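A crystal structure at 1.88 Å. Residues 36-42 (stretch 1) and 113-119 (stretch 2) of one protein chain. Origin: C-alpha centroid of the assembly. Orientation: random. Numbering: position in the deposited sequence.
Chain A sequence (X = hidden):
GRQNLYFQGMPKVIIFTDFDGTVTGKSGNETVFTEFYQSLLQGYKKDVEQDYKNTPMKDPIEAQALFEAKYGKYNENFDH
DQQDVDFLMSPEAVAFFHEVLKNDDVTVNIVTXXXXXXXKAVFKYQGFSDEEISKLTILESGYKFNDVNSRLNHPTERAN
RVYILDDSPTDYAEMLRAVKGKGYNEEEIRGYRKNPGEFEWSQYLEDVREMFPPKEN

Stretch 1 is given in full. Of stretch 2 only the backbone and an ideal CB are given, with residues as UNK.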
ATOM      1  N   PHE A  36      -7.995 -18.818   1.848  1.00 13.11           N
ATOM      2  CA  PHE A  36      -8.312 -17.689   2.712  1.00 11.68           C
ATOM      3  C   PHE A  36      -8.817 -16.496   1.921  1.00 11.36           C
ATOM      4  O   PHE A  36      -9.878 -15.964   2.216  1.00 11.45           O
ATOM      5  CB  PHE A  36      -7.117 -17.272   3.572  1.00 15.40           C
ATOM      6  CG  PHE A  36      -7.417 -16.037   4.376  1.00 15.90           C
ATOM      7  CD1 PHE A  36      -8.444 -16.051   5.326  1.00 16.69           C
ATOM      8  CD2 PHE A  36      -6.749 -14.855   4.125  1.00 18.91           C
ATOM      9  CE1 PHE A  36      -8.749 -14.894   6.059  1.00 17.79           C
ATOM     10  CE2 PHE A  36      -7.042 -13.670   4.859  1.00 19.76           C
ATOM     11  CZ  PHE A  36      -8.035 -13.701   5.821  1.00 17.68           C
ATOM     12  N   TYR A  37      -8.094 -16.077   0.890  1.00 11.33           N
ATOM     13  CA  TYR A  37      -8.577 -14.957   0.089  1.00 11.04           C
ATOM     14  C   TYR A  37      -9.929 -15.276  -0.553  1.00 10.36           C
ATOM     15  O   TYR A  37     -10.846 -14.432  -0.589  1.00 10.15           O
ATOM     16  CB  TYR A  37      -7.553 -14.640  -0.985  1.00  9.17           C
ATOM     17  CG  TYR A  37      -7.828 -13.382  -1.763  1.00  8.74           C
ATOM     18  CD1 TYR A  37      -8.724 -13.377  -2.839  1.00  8.66           C
ATOM     19  CD2 TYR A  37      -7.188 -12.201  -1.419  1.00 11.00           C
ATOM     20  CE1 TYR A  37      -8.966 -12.192  -3.546  1.00 14.22           C
ATOM     21  CE2 TYR A  37      -7.404 -11.026  -2.119  1.00 12.47           C
ATOM     22  CZ  TYR A  37      -8.289 -11.022  -3.166  1.00 13.73           C
ATOM     23  OH  TYR A  37      -8.523  -9.846  -3.842  1.00 14.26           O
ATOM     24  N   GLN A  38     -10.057 -16.472  -1.098  1.00  9.70           N
ATOM     25  CA  GLN A  38     -11.302 -16.834  -1.780  1.00  9.82           C
ATOM     26  C   GLN A  38     -12.468 -16.860  -0.810  1.00 11.17           C
ATOM     27  O   GLN A  38     -13.617 -16.584  -1.204  1.00 11.33           O
ATOM     28  CB  GLN A  38     -11.139 -18.201  -2.469  1.00 10.18           C
ATOM     29  CG  GLN A  38     -10.139 -18.086  -3.671  1.00 11.74           C
ATOM     30  CD  GLN A  38     -10.786 -17.449  -4.883  1.00 14.12           C
ATOM     31  OE1 GLN A  38     -11.962 -17.683  -5.193  1.00 15.83           O
ATOM     32  NE2 GLN A  38     -10.020 -16.725  -5.611  1.00 14.63           N
ATOM     33  N   SER A  39     -12.210 -17.196   0.460  1.00 10.66           N
ATOM     34  CA  SER A  39     -13.274 -17.191   1.476  1.00 10.90           C
ATOM     35  C   SER A  39     -13.826 -15.800   1.743  1.00 11.45           C
ATOM     36  O   SER A  39     -14.917 -15.671   2.338  1.00 11.24           O
ATOM     37  CB  SER A  39     -12.757 -17.807   2.797  1.00 12.98           C
ATOM     38  OG  SER A  39     -11.923 -16.867   3.537  1.00 12.51           O
ATOM     39  N   LEU A  40     -13.106 -14.749   1.338  1.00 10.31           N
ATOM     40  CA  LEU A  40     -13.620 -13.398   1.531  1.00 11.64           C
ATOM     41  C   LEU A  40     -14.583 -12.976   0.429  1.00 12.94           C
ATOM     42  O   LEU A  40     -15.133 -11.870   0.503  1.00 13.17           O
ATOM     43  CB  LEU A  40     -12.472 -12.377   1.574  1.00 11.99           C
ATOM     44  CG  LEU A  40     -11.358 -12.658   2.598  1.00 12.16           C
ATOM     45  CD1 LEU A  40     -10.183 -11.735   2.382  1.00  9.79           C
ATOM     46  CD2 LEU A  40     -11.926 -12.415   4.005  1.00 11.83           C
ATOM     47  N   LEU A  41     -14.768 -13.784  -0.610  1.00 11.92           N
ATOM     48  CA  LEU A  41     -15.665 -13.406  -1.703  1.00 12.86           C
ATOM     49  C   LEU A  41     -17.067 -13.951  -1.448  1.00 14.77           C
ATOM     50  O   LEU A  41     -17.227 -15.069  -0.980  1.00 11.18           O
ATOM     51  CB  LEU A  41     -15.125 -13.921  -3.048  1.00 10.07           C
ATOM     52  CG  LEU A  41     -13.646 -13.524  -3.320  1.00  9.53           C
ATOM     53  CD1 LEU A  41     -13.148 -14.195  -4.652  1.00 10.26           C
ATOM     54  CD2 LEU A  41     -13.522 -12.009  -3.432  1.00 12.05           C
ATOM     55  N   GLN A  42     -18.084 -13.159  -1.784  1.00 13.43           N
ATOM     56  CA  GLN A  42     -19.447 -13.668  -1.770  1.00 15.24           C
ATOM     57  C   GLN A  42     -19.548 -14.905  -2.659  1.00 14.93           C
ATOM     58  O   GLN A  42     -18.915 -14.971  -3.715  1.00 14.28           O
ATOM     59  CB  GLN A  42     -20.406 -12.575  -2.268  1.00 14.08           C
ATOM     60  CG  GLN A  42     -20.444 -11.364  -1.316  1.00 15.68           C
ATOM     61  CD  GLN A  42     -21.351 -10.282  -1.862  1.00 18.98           C
ATOM     62  OE1 GLN A  42     -22.391 -10.585  -2.454  1.00 18.55           O
ATOM     63  NE2 GLN A  42     -20.949  -9.025  -1.707  1.00 17.93           N
ATOM     64  N   UNK A 113      -2.532  -4.871  -8.573  1.00  9.86           N
ATOM     65  CA  UNK A 113      -3.482  -5.691  -9.324  1.00 10.42           C
ATOM     66  C   UNK A 113      -4.434  -6.426  -8.384  1.00 12.65           C
ATOM     67  O   UNK A 113      -5.240  -7.267  -8.848  1.00 12.72           O
ATOM     68  CB  UNK A 113      -2.738  -6.694 -10.208  1.00 10.42           C
ATOM     69  N   UNK A 114      -4.315  -6.165  -7.079  1.00 10.04           N
ATOM     70  CA  UNK A 114      -5.306  -6.599  -6.089  1.00 11.17           C
ATOM     71  C   UNK A 114      -6.470  -5.607  -6.090  1.00 12.01           C
ATOM     72  O   UNK A 114      -6.675  -4.865  -7.070  1.00 12.53           O
ATOM     73  CB  UNK A 114      -4.684  -6.707  -4.695  1.00 11.17           C
ATOM     74  N   UNK A 115      -7.256  -5.560  -5.021  1.00 11.54           N
ATOM     75  CA  UNK A 115      -8.457  -4.745  -5.097  1.00 11.75           C
ATOM     76  C   UNK A 115      -8.579  -3.963  -3.809  1.00 11.04           C
ATOM     77  O   UNK A 115      -8.156  -4.420  -2.747  1.00  9.61           O
ATOM     78  CB  UNK A 115      -9.702  -5.600  -5.344  1.00 11.75           C
ATOM     79  N   UNK A 116      -9.132  -2.750  -3.926  1.00 11.84           N
ATOM     80  CA  UNK A 116      -9.296  -1.865  -2.769  1.00 10.02           C
ATOM     81  C   UNK A 116     -10.031  -2.540  -1.611  1.00 10.70           C
ATOM     82  O   UNK A 116      -9.686  -2.310  -0.442  1.00 12.10           O
ATOM     83  CB  UNK A 116     -10.051  -0.601  -3.185  1.00 10.02           C
ATOM     84  N   UNK A 117     -11.054  -3.357  -1.880  1.00 11.11           N
ATOM     85  CA  UNK A 117     -11.797  -3.886  -0.722  1.00 17.21           C
ATOM     86  C   UNK A 117     -10.887  -4.758   0.130  1.00 14.78           C
ATOM     87  O   UNK A 117     -10.969  -4.745   1.373  1.00 12.92           O
ATOM     88  CB  UNK A 117     -13.019  -4.686  -1.176  1.00 17.21           C
ATOM     89  N   UNK A 118      -9.984  -5.476  -0.519  1.00 12.31           N
ATOM     90  CA  UNK A 118      -9.121  -6.400   0.203  1.00 10.97           C
ATOM     91  C   UNK A 118      -8.064  -5.642   0.981  1.00 11.92           C
ATOM     92  O   UNK A 118      -7.795  -5.936   2.159  1.00 12.16           O
ATOM     93  CB  UNK A 118      -8.463  -7.390  -0.760  1.00 10.97           C
ATOM     94  N   UNK A 119      -7.435  -4.671   0.318  1.00  9.38           N
ATOM     95  CA  UNK A 119      -6.405  -3.861   0.952  1.00 11.99           C
ATOM     96  C   UNK A 119      -6.973  -3.146   2.174  1.00 13.19           C
ATOM     97  O   UNK A 119      -6.374  -3.178   3.248  1.00 10.27           O
ATOM     98  CB  UNK A 119      -5.828  -2.849  -0.041  1.00 11.99           C
TER

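At position 113 the ideal CB has nothing of stretch 1 within 5.5 Å, so the contact sets no rule and almost any soluble side chain would suit. The residue is Lys113, long and extended, and its ammonium finds a partner elsewhere in the structure.

Position 114 is more telling. Its CA-to-CB bond points sideways, and the ideal CB lies 5.0 Å from Tyr37 OH. A phenol hydroxyl at that range invites a short polar side chain. One that carries its polar atom two bonds past CB, Asn or Asp, spans the gap; Ser or Thr would stop short, and Gln would have to fold back. The deposited residue is Asn114. Tyr37 OH donates a hydrogen bond to Asn114 OD1 at 2.9 Å, with the oxygen near the plane of the tyrosine ring, where a phenol proton can point. The same oxygen accepts from the backbone, N of 115 to Asn114 OD1 at 2.7 Å, so one carbonyl ties the hydroxyl to the turn before the helix.

At 115, phi/psi of -136/147 is extended and the next residue begins a helix, so this is the N-cap position. Ser, Thr, Asp or Asn would be the textbook choices. Yet CB points toward stretch 1, 4.7 Å from Tyr37 OH, with Leu41 CD2 farther along, which also leaves room for a long side chain with an aliphatic stem. Arg115 takes that second option. Its stem passes the hydroxyl, Arg115 CD lying 3.3 Å from Tyr37 OH, and Arg115 NH1 reaches to 3.6 Å from Leu41 CD2.

Position 116 starts the helix with CB out of reach; a small helix former is enough, and Ala116 is found.

Position 117 points sideways, with no atom of stretch 1 within 5.5 Å of its ideal CB. Near a helix N-terminus an acidic residue is favourable, though polar alternatives would do. Glu117 forms a salt bridge within its own stretch, Arg115 NH2 to Glu117 OE2 at 3.0 Å, and also accepts from Arg115 NE through Glu117 OE1 at 3.2 Å, which helps to hold the arginine's far end.

Position 118 faces stretch 1 directly: CB points toward it, 3.9 Å from Tyr37 OH, and beyond lie the Tyr37 ring and Leu40 CD1. A Leu, Met or Phe could use this apolar surface. Tyr118, with chi1 t, lays its ring face against the edge of Tyr37, centroids 4.6 Å apart and planes at 53°; Tyr37 CE2 comes to 3.4 Å from Tyr118 CG. Leu40 CD1 meets the ring's edge, 3.5 Å from Tyr118 CE2.

Position 119 is out of reach, so any helix-compatible residue satisfies this contact; it is Ile119.

Stretch 2, residues 113-119: KNRAEYI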
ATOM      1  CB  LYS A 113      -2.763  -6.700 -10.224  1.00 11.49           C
ATOM      2  CG  LYS A 113      -1.896  -6.051 -11.311  1.00 13.62           C
ATOM      3  CD  LYS A 113      -0.865  -7.031 -11.908  1.00 16.82           C
ATOM      4  CE  LYS A 113       0.230  -6.123 -12.519  1.00 17.81           C
ATOM      5  NZ  LYS A 113       1.327  -6.856 -13.140  1.00 20.54           N
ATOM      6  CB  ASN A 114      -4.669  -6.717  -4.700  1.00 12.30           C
ATOM      7  CG  ASN A 114      -5.339  -7.755  -3.807  1.00 13.69           C
ATOM      8  OD1 ASN A 114      -6.574  -7.770  -3.672  1.00 12.23           O
ATOM      9  ND2 ASN A 114      -4.522  -8.624  -3.153  1.00 11.03           N
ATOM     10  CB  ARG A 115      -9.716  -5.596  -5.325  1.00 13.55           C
ATOM     11  CG  ARG A 115      -9.853  -6.725  -4.316  1.00 14.65           C
ATOM     12  CD  ARG A 115     -10.832  -7.724  -4.848  1.00 18.63           C
ATOM     13  NE  ARG A 115     -12.194  -7.198  -4.856  1.00 19.38           N
ATOM     14  CZ  ARG A 115     -13.259  -7.905  -5.219  1.00 22.24           C
ATOM     15  NH1 ARG A 115     -13.123  -9.180  -5.636  1.00 16.77           N
ATOM     16  NH2 ARG A 115     -14.474  -7.331  -5.173  1.00 20.61           N
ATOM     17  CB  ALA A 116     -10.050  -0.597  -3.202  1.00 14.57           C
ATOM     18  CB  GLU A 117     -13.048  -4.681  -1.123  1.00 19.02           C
ATOM     19  CG  GLU A 117     -13.996  -3.924  -1.968  1.00 20.43           C
ATOM     20  CD  GLU A 117     -13.810  -4.263  -3.463  1.00 22.55           C
ATOM     21  OE1 GLU A 117     -12.675  -4.186  -4.023  1.00 20.90           O
ATOM     22  OE2 GLU A 117     -14.819  -4.608  -4.073  1.00 25.42           O
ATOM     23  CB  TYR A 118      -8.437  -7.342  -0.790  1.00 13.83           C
ATOM     24  CG  TYR A 118      -7.496  -8.264  -0.056  1.00 14.78           C
ATOM     25  CD1 TYR A 118      -6.112  -8.147  -0.188  1.00 10.80           C
ATOM     26  CD2 TYR A 118      -8.016  -9.249   0.794  1.00 12.33           C
ATOM     27  CE1 TYR A 118      -5.237  -9.037   0.532  1.00 13.64           C
ATOM     28  CE2 TYR A 118      -7.170 -10.123   1.492  1.00 12.78           C
ATOM     29  CZ  TYR A 118      -5.792 -10.004   1.358  1.00 14.83           C
ATOM     30  OH  TYR A 118      -4.944 -10.895   1.978  1.00 13.05           O
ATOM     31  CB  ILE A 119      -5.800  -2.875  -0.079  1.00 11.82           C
ATOM     32  CG1 ILE A 119      -5.010  -3.661  -1.148  1.00 12.78           C
ATOM     33  CG2 ILE A 119      -4.972  -1.833   0.629  1.00  9.53           C
ATOM     34  CD1 ILE A 119      -4.694  -2.793  -2.405  1.00 11.86           C
TER
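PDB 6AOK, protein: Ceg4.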